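Local coordinates for protein membrane-bound lytic murein transglycosylase (Agrobacterium tumefaciens, PDB 2PNW) that probably cleaves the glycan strands of bacterial cell-wall peptidoglycan (murein), as a membrane-bound lytic transglycosylase of the MltA type, at residues P124-D129 and R168-E173; F156-A161 and H254-I259; P299-A304 and P315-M320. All blocks are in the same frame, centred on the assembly; numbering follows the deposited sequence.

Interaction 1 (P124-D129 and R168-E173)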
loop_
_atom_site.group_PDB
_atom_site.type_symbol
_atom_site.label_atom_id
_atom_site.label_comp_id
_atom_site.label_asym_id
_atom_site.label_seq_id
_atom_site.Cartn_x
_atom_site.Cartn_y
_atom_site.Cartn_z
ATOM N N PRO A 124 -20.505 -1.771 4.559
ATOM C CA PRO A 124 -21.856 -2.184 4.990
ATOM C C PRO A 124 -21.814 -2.626 6.452
ATOM O O PRO A 124 -20.839 -3.247 6.860
ATOM C CB PRO A 124 -22.146 -3.407 4.107
ATOM C CG PRO A 124 -21.218 -3.247 2.907
ATOM C CD PRO A 124 -19.979 -2.648 3.490
ATOM N N PRO A 125 -22.889 -2.360 7.223
ATOM C CA PRO A 125 -22.862 -2.695 8.657
ATOM C C PRO A 125 -22.831 -4.220 8.913
ATOM O O PRO A 125 -22.496 -4.655 10.020
ATOM C CB PRO A 125 -24.174 -2.079 9.185
ATOM C CG PRO A 125 -25.091 -2.067 7.959
ATOM C CD PRO A 125 -24.181 -1.770 6.801
ATOM N N GLU A 126 -23.191 -5.022 7.898
ATOM C CA GLU A 126 -23.204 -6.478 8.045
ATOM C C GLU A 126 -21.858 -7.097 7.702
ATOM O O GLU A 126 -21.699 -8.304 7.790
ATOM C CB GLU A 126 -24.348 -7.137 7.235
ATOM C CG GLU A 126 -24.139 -7.168 5.695
ATOM C CD GLU A 126 -24.568 -5.876 4.953
ATOM O OE1 GLU A 126 -24.832 -4.818 5.591
ATOM O OE2 GLU A 126 -24.631 -5.927 3.695
ATOM N N LEU A 127 -20.899 -6.275 7.279
ATOM C CA LEU A 127 -19.568 -6.775 6.936
ATOM C C LEU A 127 -18.739 -6.746 8.213
ATOM O O LEU A 127 -18.138 -5.721 8.574
ATOM C CB LEU A 127 -18.895 -5.945 5.834
ATOM C CG LEU A 127 -17.518 -6.462 5.352
ATOM C CD1 LEU A 127 -17.649 -7.823 4.625
ATOM C CD2 LEU A 127 -16.931 -5.415 4.411
ATOM N N VAL A 128 -18.727 -7.877 8.904
ATOM C CA VAL A 128 -18.102 -7.961 10.232
ATOM C C VAL A 128 -16.694 -8.532 10.150
ATOM O O VAL A 128 -16.386 -9.344 9.272
ATOM C CB VAL A 128 -18.971 -8.787 11.206
ATOM C CG1 VAL A 128 -20.306 -8.088 11.424
ATOM C CG2 VAL A 128 -19.167 -10.282 10.662
ATOM N N ASP A 129 -15.829 -8.064 11.048
ATOM C CA ASP A 129 -14.543 -8.701 11.294
ATOM C C ASP A 129 -14.747 -10.107 11.845
ATOM O O ASP A 129 -15.684 -10.375 12.642
ATOM C CB ASP A 129 -13.691 -7.869 12.267
ATOM C CG ASP A 129 -13.561 -6.438 11.816
ATOM O OD1 ASP A 129 -12.630 -6.126 11.069
ATOM O OD2 ASP A 129 -14.475 -5.641 12.121
ATOM N N ARG A 168 -27.381 -2.027 -3.691
ATOM C CA ARG A 168 -28.140 -0.843 -4.128
ATOM C C ARG A 168 -29.279 -0.470 -3.187
ATOM O O ARG A 168 -29.890 -1.339 -2.569
ATOM C CB ARG A 168 -28.772 -1.081 -5.512
ATOM C CG ARG A 168 -27.797 -1.178 -6.664
ATOM C CD ARG A 168 -28.589 -1.339 -7.964
ATOM N NE ARG A 168 -29.115 -0.042 -8.421
ATOM C CZ ARG A 168 -30.223 0.131 -9.146
ATOM N NH1 ARG A 168 -30.977 -0.909 -9.507
ATOM N NH2 ARG A 168 -30.588 1.357 -9.505
ATOM N N GLY A 169 -29.574 0.823 -3.119
ATOM C CA GLY A 169 -30.773 1.300 -2.432
ATOM C C GLY A 169 -30.649 1.326 -0.920
ATOM O O GLY A 169 -31.655 1.335 -0.205
ATOM N N ARG A 170 -29.417 1.371 -0.426
ATOM C CA ARG A 170 -29.188 1.309 1.019
ATOM C C ARG A 170 -28.474 2.539 1.565
ATOM O O ARG A 170 -28.144 2.601 2.750
ATOM C CB ARG A 170 -28.414 0.028 1.347
ATOM C CG ARG A 170 -29.241 -1.244 1.038
ATOM C CD ARG A 170 -28.535 -2.512 1.472
ATOM N NE ARG A 170 -28.125 -2.430 2.874
ATOM C CZ ARG A 170 -27.148 -3.171 3.392
ATOM N NH1 ARG A 170 -26.502 -4.055 2.615
ATOM N NH2 ARG A 170 -26.821 -3.035 4.680
ATOM N N GLY A 171 -28.224 3.511 0.689
ATOM C CA GLY A 171 -27.539 4.734 1.090
ATOM C C GLY A 171 -26.075 4.539 1.427
ATOM O O GLY A 171 -25.488 5.353 2.138
ATOM N N LEU A 172 -25.464 3.485 0.871
ATOM C CA LEU A 172 -24.059 3.180 1.141
ATOM C C LEU A 172 -23.040 3.848 0.226
ATOM O O LEU A 172 -21.834 3.694 0.428
ATOM C CB LEU A 172 -23.847 1.654 1.125
ATOM C CG LEU A 172 -24.515 0.876 2.267
ATOM C CD1 LEU A 172 -24.477 -0.638 1.968
ATOM C CD2 LEU A 172 -23.791 1.210 3.598
ATOM N N GLU A 173 -23.500 4.612 -0.767
ATOM C CA GLU A 173 -22.595 5.192 -1.751
ATOM C C GLU A 173 -21.960 6.466 -1.197
ATOM O O GLU A 173 -22.661 7.298 -0.590
ATOM C CB GLU A 173 -23.350 5.514 -3.069
ATOM C CG GLU A 173 -24.105 4.301 -3.689
ATOM C CD GLU A 173 -25.507 4.064 -3.152
ATOM O OE1 GLU A 173 -26.010 4.870 -2.306
ATOM O OE2 GLU A 173 -26.113 3.032 -3.557
#

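Interaction 2 (F156-A161 and H254-I259)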
loop_
_atom_site.group_PDB
_atom_site.type_symbol
_atom_site.label_atom_id
_atom_site.label_comp_id
_atom_site.label_asym_id
_atom_site.label_seq_id
_atom_site.Cartn_x
_atom_site.Cartn_y
_atom_site.Cartn_z
ATOM N N PHE A 156 -19.216 -12.961 2.429
ATOM C CA PHE A 156 -19.766 -11.747 1.848
ATOM C C PHE A 156 -19.744 -11.915 0.320
ATOM O O PHE A 156 -18.850 -12.594 -0.205
ATOM C CB PHE A 156 -18.967 -10.513 2.297
ATOM C CG PHE A 156 -19.708 -9.236 2.077
ATOM C CD1 PHE A 156 -20.634 -8.777 3.018
ATOM C CD2 PHE A 156 -19.552 -8.529 0.870
ATOM C CE1 PHE A 156 -21.356 -7.582 2.779
ATOM C CE2 PHE A 156 -20.273 -7.364 0.629
ATOM C CZ PHE A 156 -21.163 -6.895 1.583
ATOM N N PRO A 157 -20.743 -11.353 -0.390
ATOM C CA PRO A 157 -20.720 -11.380 -1.867
ATOM C C PRO A 157 -19.371 -10.930 -2.469
ATOM O O PRO A 157 -18.629 -10.178 -1.829
ATOM C CB PRO A 157 -21.808 -10.377 -2.221
ATOM C CG PRO A 157 -22.797 -10.537 -1.130
ATOM C CD PRO A 157 -21.969 -10.678 0.110
ATOM N N ASP A 158 -19.052 -11.388 -3.683
ATOM C CA ASP A 158 -17.791 -11.007 -4.335
ATOM C C ASP A 158 -17.964 -9.791 -5.243
ATOM O O ASP A 158 -19.053 -9.275 -5.358
ATOM C CB ASP A 158 -17.157 -12.202 -5.109
ATOM C CG ASP A 158 -18.010 -12.681 -6.271
ATOM O OD1 ASP A 158 -19.063 -12.081 -6.586
ATOM O OD2 ASP A 158 -17.604 -13.683 -6.892
ATOM N N ARG A 159 -16.871 -9.342 -5.860
ATOM C CA ARG A 159 -16.881 -8.153 -6.705
ATOM C C ARG A 159 -18.004 -8.228 -7.752
ATOM O O ARG A 159 -18.780 -7.266 -7.948
ATOM C CB ARG A 159 -15.509 -8.005 -7.390
ATOM C CG ARG A 159 -15.422 -6.836 -8.406
ATOM C CD ARG A 159 -14.036 -6.711 -8.999
ATOM N NE ARG A 159 -13.039 -6.343 -7.996
ATOM C CZ ARG A 159 -12.906 -5.105 -7.502
ATOM N NH1 ARG A 159 -13.706 -4.127 -7.941
ATOM N NH2 ARG A 159 -11.968 -4.862 -6.590
ATOM N N ARG A 160 -18.142 -9.395 -8.396
ATOM C CA ARG A 160 -19.196 -9.509 -9.431
ATOM C C ARG A 160 -20.583 -9.226 -8.858
ATOM O O ARG A 160 -21.374 -8.451 -9.445
ATOM C CB ARG A 160 -19.188 -10.902 -10.079
ATOM C CG ARG A 160 -20.340 -11.081 -11.079
ATOM C CD ARG A 160 -20.176 -12.388 -11.850
ATOM N NE ARG A 160 -21.297 -12.545 -12.786
ATOM C CZ ARG A 160 -21.294 -13.369 -13.836
ATOM N NH1 ARG A 160 -20.228 -14.128 -14.095
ATOM N NH2 ARG A 160 -22.371 -13.443 -14.620
ATOM N N ALA A 161 -20.900 -9.865 -7.727
ATOM C CA ALA A 161 -22.232 -9.729 -7.138
ATOM C C ALA A 161 -22.496 -8.265 -6.732
ATOM O O ALA A 161 -23.605 -7.744 -6.870
ATOM C CB ALA A 161 -22.383 -10.654 -5.951
ATOM N N HIS A 254 -12.499 -11.606 -12.145
ATOM C CA HIS A 254 -11.482 -12.591 -11.725
ATOM C C HIS A 254 -10.917 -12.177 -10.373
ATOM O O HIS A 254 -10.528 -13.018 -9.571
ATOM C CB HIS A 254 -10.348 -12.635 -12.755
ATOM C CG HIS A 254 -9.175 -13.471 -12.348
ATOM N ND1 HIS A 254 -9.249 -14.842 -12.228
ATOM C CD2 HIS A 254 -7.883 -13.140 -12.124
ATOM C CE1 HIS A 254 -8.056 -15.319 -11.911
ATOM N NE2 HIS A 254 -7.208 -14.300 -11.831
ATOM N N ASN A 255 -10.845 -10.870 -10.136
ATOM C CA ASN A 255 -10.481 -10.366 -8.795
ATOM C C ASN A 255 -11.730 -10.299 -7.925
ATOM O O ASN A 255 -12.503 -9.337 -7.973
ATOM C CB ASN A 255 -9.814 -8.980 -8.870
ATOM C CG ASN A 255 -9.499 -8.436 -7.472
ATOM O OD1 ASN A 255 -9.182 -9.217 -6.572
ATOM N ND2 ASN A 255 -9.622 -7.127 -7.285
ATOM N N ARG A 256 -11.961 -11.349 -7.150
ATOM C CA ARG A 256 -13.184 -11.443 -6.352
ATOM C C ARG A 256 -13.175 -10.479 -5.155
ATOM O O ARG A 256 -14.241 -10.149 -4.629
ATOM C CB ARG A 256 -13.335 -12.872 -5.811
ATOM C CG ARG A 256 -13.679 -13.853 -6.922
ATOM C CD ARG A 256 -13.886 -15.243 -6.306
ATOM N NE ARG A 256 -15.155 -15.360 -5.624
ATOM C CZ ARG A 256 -15.380 -16.121 -4.539
ATOM N NH1 ARG A 256 -14.406 -16.783 -3.929
ATOM N NH2 ARG A 256 -16.604 -16.154 -4.048
ATOM N N SER A 257 -11.987 -10.076 -4.726
ATOM C CA SER A 257 -11.856 -9.095 -3.632
ATOM C C SER A 257 -12.534 -7.793 -4.030
ATOM O O SER A 257 -12.494 -7.405 -5.201
ATOM C CB SER A 257 -10.375 -8.799 -3.374
ATOM O OG SER A 257 -10.249 -7.670 -2.506
ATOM N N TYR A 258 -13.155 -7.107 -3.058
ATOM C CA TYR A 258 -13.790 -5.807 -3.326
ATOM C C TYR A 258 -13.493 -4.927 -2.123
ATOM O O TYR A 258 -13.651 -5.374 -0.975
ATOM C CB TYR A 258 -15.306 -5.982 -3.464
ATOM C CG TYR A 258 -16.061 -4.754 -3.984
ATOM C CD1 TYR A 258 -16.342 -4.612 -5.342
ATOM C CD2 TYR A 258 -16.487 -3.744 -3.117
ATOM C CE1 TYR A 258 -17.039 -3.466 -5.841
ATOM C CE2 TYR A 258 -17.181 -2.609 -3.596
ATOM C CZ TYR A 258 -17.469 -2.497 -4.957
ATOM O OH TYR A 258 -18.163 -1.393 -5.439
ATOM N N ILE A 259 -13.055 -3.704 -2.406
ATOM C CA ILE A 259 -12.609 -2.761 -1.372
ATOM C C ILE A 259 -13.730 -1.798 -0.992
ATOM O O ILE A 259 -14.412 -1.233 -1.866
ATOM C CB ILE A 259 -11.348 -1.952 -1.822
ATOM C CG1 ILE A 259 -10.202 -2.892 -2.230
ATOM C CG2 ILE A 259 -10.911 -0.921 -0.687
ATOM C CD1 ILE A 259 -9.890 -4.030 -1.184
HETATM O O HOH W 1 -18.175 -16.100 -6.329
HETATM O O HOH W 2 -9.723 -5.712 -4.608
#

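Interaction 3 (P299-A304 and P315-M320)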
loop_
_atom_site.group_PDB
_atom_site.type_symbol
_atom_site.label_atom_id
_atom_site.label_comp_id
_atom_site.label_asym_id
_atom_site.label_seq_id
_atom_site.Cartn_x
_atom_site.Cartn_y
_atom_site.Cartn_z
ATOM N N PRO A 299 12.670 2.123 9.127
ATOM C CA PRO A 299 13.314 2.633 7.913
ATOM C C PRO A 299 13.911 1.515 7.068
ATOM O O PRO A 299 14.483 0.554 7.613
ATOM C CB PRO A 299 14.451 3.554 8.450
ATOM C CG PRO A 299 14.219 3.638 9.957
ATOM C CD PRO A 299 13.505 2.361 10.322
ATOM N N PHE A 300 13.767 1.652 5.753
ATOM C CA PHE A 300 14.372 0.738 4.793
ATOM C C PHE A 300 15.134 1.572 3.790
ATOM O O PHE A 300 14.555 2.503 3.213
ATOM C CB PHE A 300 13.291 -0.046 4.009
ATOM C CG PHE A 300 12.625 -1.159 4.796
ATOM C CD1 PHE A 300 12.924 -2.495 4.523
ATOM C CD2 PHE A 300 11.678 -0.873 5.778
ATOM C CE1 PHE A 300 12.292 -3.535 5.235
ATOM C CE2 PHE A 300 11.063 -1.899 6.525
ATOM C CZ PHE A 300 11.358 -3.230 6.239
ATOM N N PHE A 301 16.410 1.236 3.562
ATOM C CA PHE A 301 17.156 1.845 2.454
ATOM C C PHE A 301 17.026 0.947 1.228
ATOM O O PHE A 301 17.356 -0.246 1.292
ATOM C CB PHE A 301 18.630 2.072 2.819
ATOM C CG PHE A 301 19.381 2.901 1.788
ATOM C CD1 PHE A 301 19.333 4.286 1.817
ATOM C CD2 PHE A 301 20.131 2.276 0.793
ATOM C CE1 PHE A 301 20.005 5.050 0.846
ATOM C CE2 PHE A 301 20.796 3.021 -0.163
ATOM C CZ PHE A 301 20.750 4.404 -0.133
ATOM N N ILE A 302 16.528 1.508 0.125
ATOM C CA ILE A 302 16.215 0.723 -1.058
ATOM C C ILE A 302 17.142 1.165 -2.174
ATOM O O ILE A 302 17.221 2.357 -2.478
ATOM C CB ILE A 302 14.727 0.887 -1.487
ATOM C CG1 ILE A 302 13.772 0.518 -0.326
ATOM C CG2 ILE A 302 14.428 0.103 -2.773
ATOM C CD1 ILE A 302 13.942 -0.894 0.174
ATOM N N HIS A 303 17.872 0.209 -2.743
ATOM C CA HIS A 303 18.802 0.487 -3.836
ATOM C C HIS A 303 18.355 -0.282 -5.078
ATOM O O HIS A 303 18.428 -1.515 -5.102
ATOM C CB HIS A 303 20.236 0.094 -3.444
ATOM C CG HIS A 303 21.243 0.339 -4.525
ATOM N ND1 HIS A 303 22.191 -0.597 -4.885
ATOM C CD2 HIS A 303 21.438 1.402 -5.339
ATOM C CE1 HIS A 303 22.936 -0.116 -5.866
ATOM N NE2 HIS A 303 22.497 1.095 -6.165
ATOM N N ALA A 304 17.882 0.450 -6.090
ATOM C CA ALA A 304 17.353 -0.159 -7.314
ATOM C C ALA A 304 17.995 0.541 -8.495
ATOM O O ALA A 304 17.399 1.448 -9.081
ATOM C CB ALA A 304 15.812 -0.048 -7.376
ATOM N N PRO A 315 20.180 6.499 -10.552
ATOM C CA PRO A 315 19.678 5.317 -9.862
ATOM C C PRO A 315 18.896 5.635 -8.581
ATOM O O PRO A 315 19.236 6.564 -7.847
ATOM C CB PRO A 315 20.950 4.529 -9.532
ATOM C CG PRO A 315 22.057 5.522 -9.592
ATOM C CD PRO A 315 21.653 6.499 -10.634
ATOM N N PHE A 316 17.844 4.858 -8.344
ATOM C CA PHE A 316 17.039 4.955 -7.129
ATOM C C PHE A 316 17.853 4.419 -5.950
ATOM O O PHE A 316 18.267 3.261 -5.950
ATOM C CB PHE A 316 15.763 4.111 -7.328
ATOM C CG PHE A 316 14.739 4.265 -6.227
ATOM C CD1 PHE A 316 13.685 5.157 -6.376
ATOM C CD2 PHE A 316 14.813 3.501 -5.060
ATOM C CE1 PHE A 316 12.712 5.309 -5.377
ATOM C CE2 PHE A 316 13.836 3.648 -4.049
ATOM C CZ PHE A 316 12.789 4.560 -4.221
ATOM N N ALA A 317 18.095 5.264 -4.957
ATOM C CA ALA A 317 18.812 4.857 -3.749
ATOM C C ALA A 317 18.423 5.800 -2.629
ATOM O O ALA A 317 19.001 6.877 -2.496
ATOM C CB ALA A 317 20.345 4.886 -3.972
ATOM N N ARG A 318 17.448 5.396 -1.813
ATOM C CA ARG A 318 16.934 6.306 -0.793
ATOM C C ARG A 318 16.408 5.571 0.416
ATOM O O ARG A 318 16.037 4.401 0.334
ATOM C CB ARG A 318 15.849 7.234 -1.367
ATOM C CG ARG A 318 14.592 6.560 -1.825
ATOM C CD ARG A 318 13.596 7.569 -2.405
ATOM N NE ARG A 318 13.946 8.003 -3.766
ATOM C CZ ARG A 318 13.086 8.575 -4.617
ATOM N NH1 ARG A 318 11.818 8.785 -4.263
ATOM N NH2 ARG A 318 13.487 8.941 -5.832
ATOM N N LEU A 319 16.423 6.272 1.542
ATOM C CA LEU A 319 15.832 5.788 2.785
ATOM C C LEU A 319 14.341 6.071 2.805
ATOM O O LEU A 319 13.901 7.190 2.500
ATOM C CB LEU A 319 16.493 6.460 3.979
ATOM C CG LEU A 319 16.163 5.860 5.362
ATOM C CD1 LEU A 319 16.624 4.383 5.462
ATOM C CD2 LEU A 319 16.812 6.687 6.434
ATOM N N MET A 320 13.575 5.057 3.194
ATOM C CA MET A 320 12.114 5.143 3.149
ATOM C C MET A 320 11.569 4.621 4.467
ATOM O O MET A 320 12.309 4.051 5.264
ATOM C CB MET A 320 11.581 4.299 1.973
ATOM C CG MET A 320 12.175 4.652 0.551
ATOM S SD MET A 320 11.461 3.613 -0.759
ATOM C CE MET A 320 9.965 4.579 -0.982
#

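Interaction 1 (P124-D129 and R168-E173)
Arg170 NH2 donates to Glu126 OE1 at 2.8 Å, almost straight at 171° on the hydrogen, and Arg170 NH1 donates to Glu126 OE2 at 2.9 Å. The pair is a bidentate, end-on salt bridge. It ties the type I beta turn of Pro124 to Leu127 to the loop that runs from helix 159-163 into strand 173-177, both within the MltA-specific insert region.

The two side chains meet tip to tip, and each carboxylate oxygen is approached on its syn side. Both oxygens sit close to the guanidinium plane, yet the nitrogens rise somewhat out of the carboxylate plane, because the flat groups are twisted 32° against each other. With one nitrogen for each oxygen, neither end can turn without giving up a bond. Glu126 gets there by holding CG between its backbone N and carbonyl carbon (chi1 73°) and bending again at chi2, while Arg170 bends at chi3.

The turn itself is closed by Leu127 N, which donates to Pro124 O at 3.1 Å and leaves Glu126 at the third position of the turn; its carboxylate reaches across to the loop. Phe156 packs against Pro124, Glu126 and Leu127 from the strand-helix connection nearby. On the loop, the backbone of Leu172 pairs with Arg122.

Carbon completes the contact. Leu172 CD1, from within the same loop, lies 3.9 Å above the plane of the Arg170 guanidinium, over its centre, so the charged group rests on a methyl. Pro125 CD comes to Arg170 NH2 at 3.6 Å, obliquely to the guanidinium. Deeper in, the two methyls of Leu172 divide between targets on buried Pro124: CD2 touches Pro124 CA at 4.1 Å, and CD1 reaches Pro124 CB at 4.2 Å.

Interaction 2 (F156-A161 and H254-I259)
The N-cap of helix 159-163, Asp158, and the first helical residue, Arg159, together hold the loop between helix 248-252 and strand 259-263. Asp158 splits its oxygens: OD1 caps the helix by accepting from Ala161 N at 3.1 Å, while OD2 offers its anti lone pair to Arg256 NE at 3.2 Å in a salt bridge. The bond is nearly straight, 177° at the hydrogen, and OD2 lies in the plane of the Arg256 guanidinium, although the carboxylate and guanidinium planes stand 78° apart.

One residue on, Arg159 N donates to Arg256 O at 3.0 Å. The Arg159 side chain, with CG anti to its backbone N and a bend at chi3, crosses Tyr258 at about a right angle; NE makes a weak bond to Asn255 O at 3.0 Å. Tyr258 CD1 lies over one guanidinium face, toward its rim, 3.7 Å from Arg159 NH1. A water accepts from Asn255 ND2 and weakly from Arg159 NH2, and also bonds to Ser257 OG. Asn255 OD1 is taken by Ser215 N.

Around this junction, Phe184 and His187 of helix 180-189 pack on Arg159, His187 also meets Tyr258 edge to face, and Ile259, which begins strand 259-263, packs on Tyr206 of strand 201-209.

Interaction 3 (P299-A304 and P315-M320)
The Phe316 ring meets Ile302 CB and Met320 SD at its edge, in plane, while its CE1 lies 3.3 Å above the guanidinium plane of Arg318, over the centre. Arg318 is held in that place by NH1 to Gly284 O and NH2 to Asp311. Phe316 and Ile302 lie side by side, Ile302 CG2 touching Phe316 CE2 at 3.8 Å. On the other face of the sheet the Phe301 ring, with CG anti to its backbone N (chi1 -171°), lies across the neighbouring strand: Arg318 N is over one ring face, Phe301 CD1 reaches Arg318 C at 3.5 Å and CZ meets Ala317 CB at 3.9 Å.

Between the two ring layers run the strands of an antiparallel hairpin. Phe300-Met320 and Ile302-Arg318 are hydrogen-bonded pairs, with Met320 N to Phe300 O at 2.7 Å and Ile302 N to Arg318 O at 2.9 Å. A third, Ala304-Phe316, with Ala304 N donating to Phe316 O, lies at the end nearest the connecting loop.

The hairpin belongs to the 3D domain, consistent with a double-psi beta barrel. Strand 299-304 also pairs with strand 353-363 and strand 316-324 with strand 286-288, while Phe79 of helix 72-82 packs on Pro299 and Leu319.

Interactions 1 and 2 share the insert region and touch directly: Phe156, at the start of one segment of interaction 2, packs on the turn of interaction 1, with its CD1 3.5 Å from Leu127 CD1. Their segments alternate along the chain. Both are partly buried and set a loop against a turn or a helix start, with arginine side chains carrying much of the polar contact; interaction 1 is a single salt bridge resting on carbon, whereas interaction 2 adds a helix cap, carbonyl acceptors and a water. Interaction 3 lies on the opposite side of the chain's centre, about 41 Å from interaction 1 between centres. It is buried, and backbone pairing and apolar packing dominate between two strands of one hairpin.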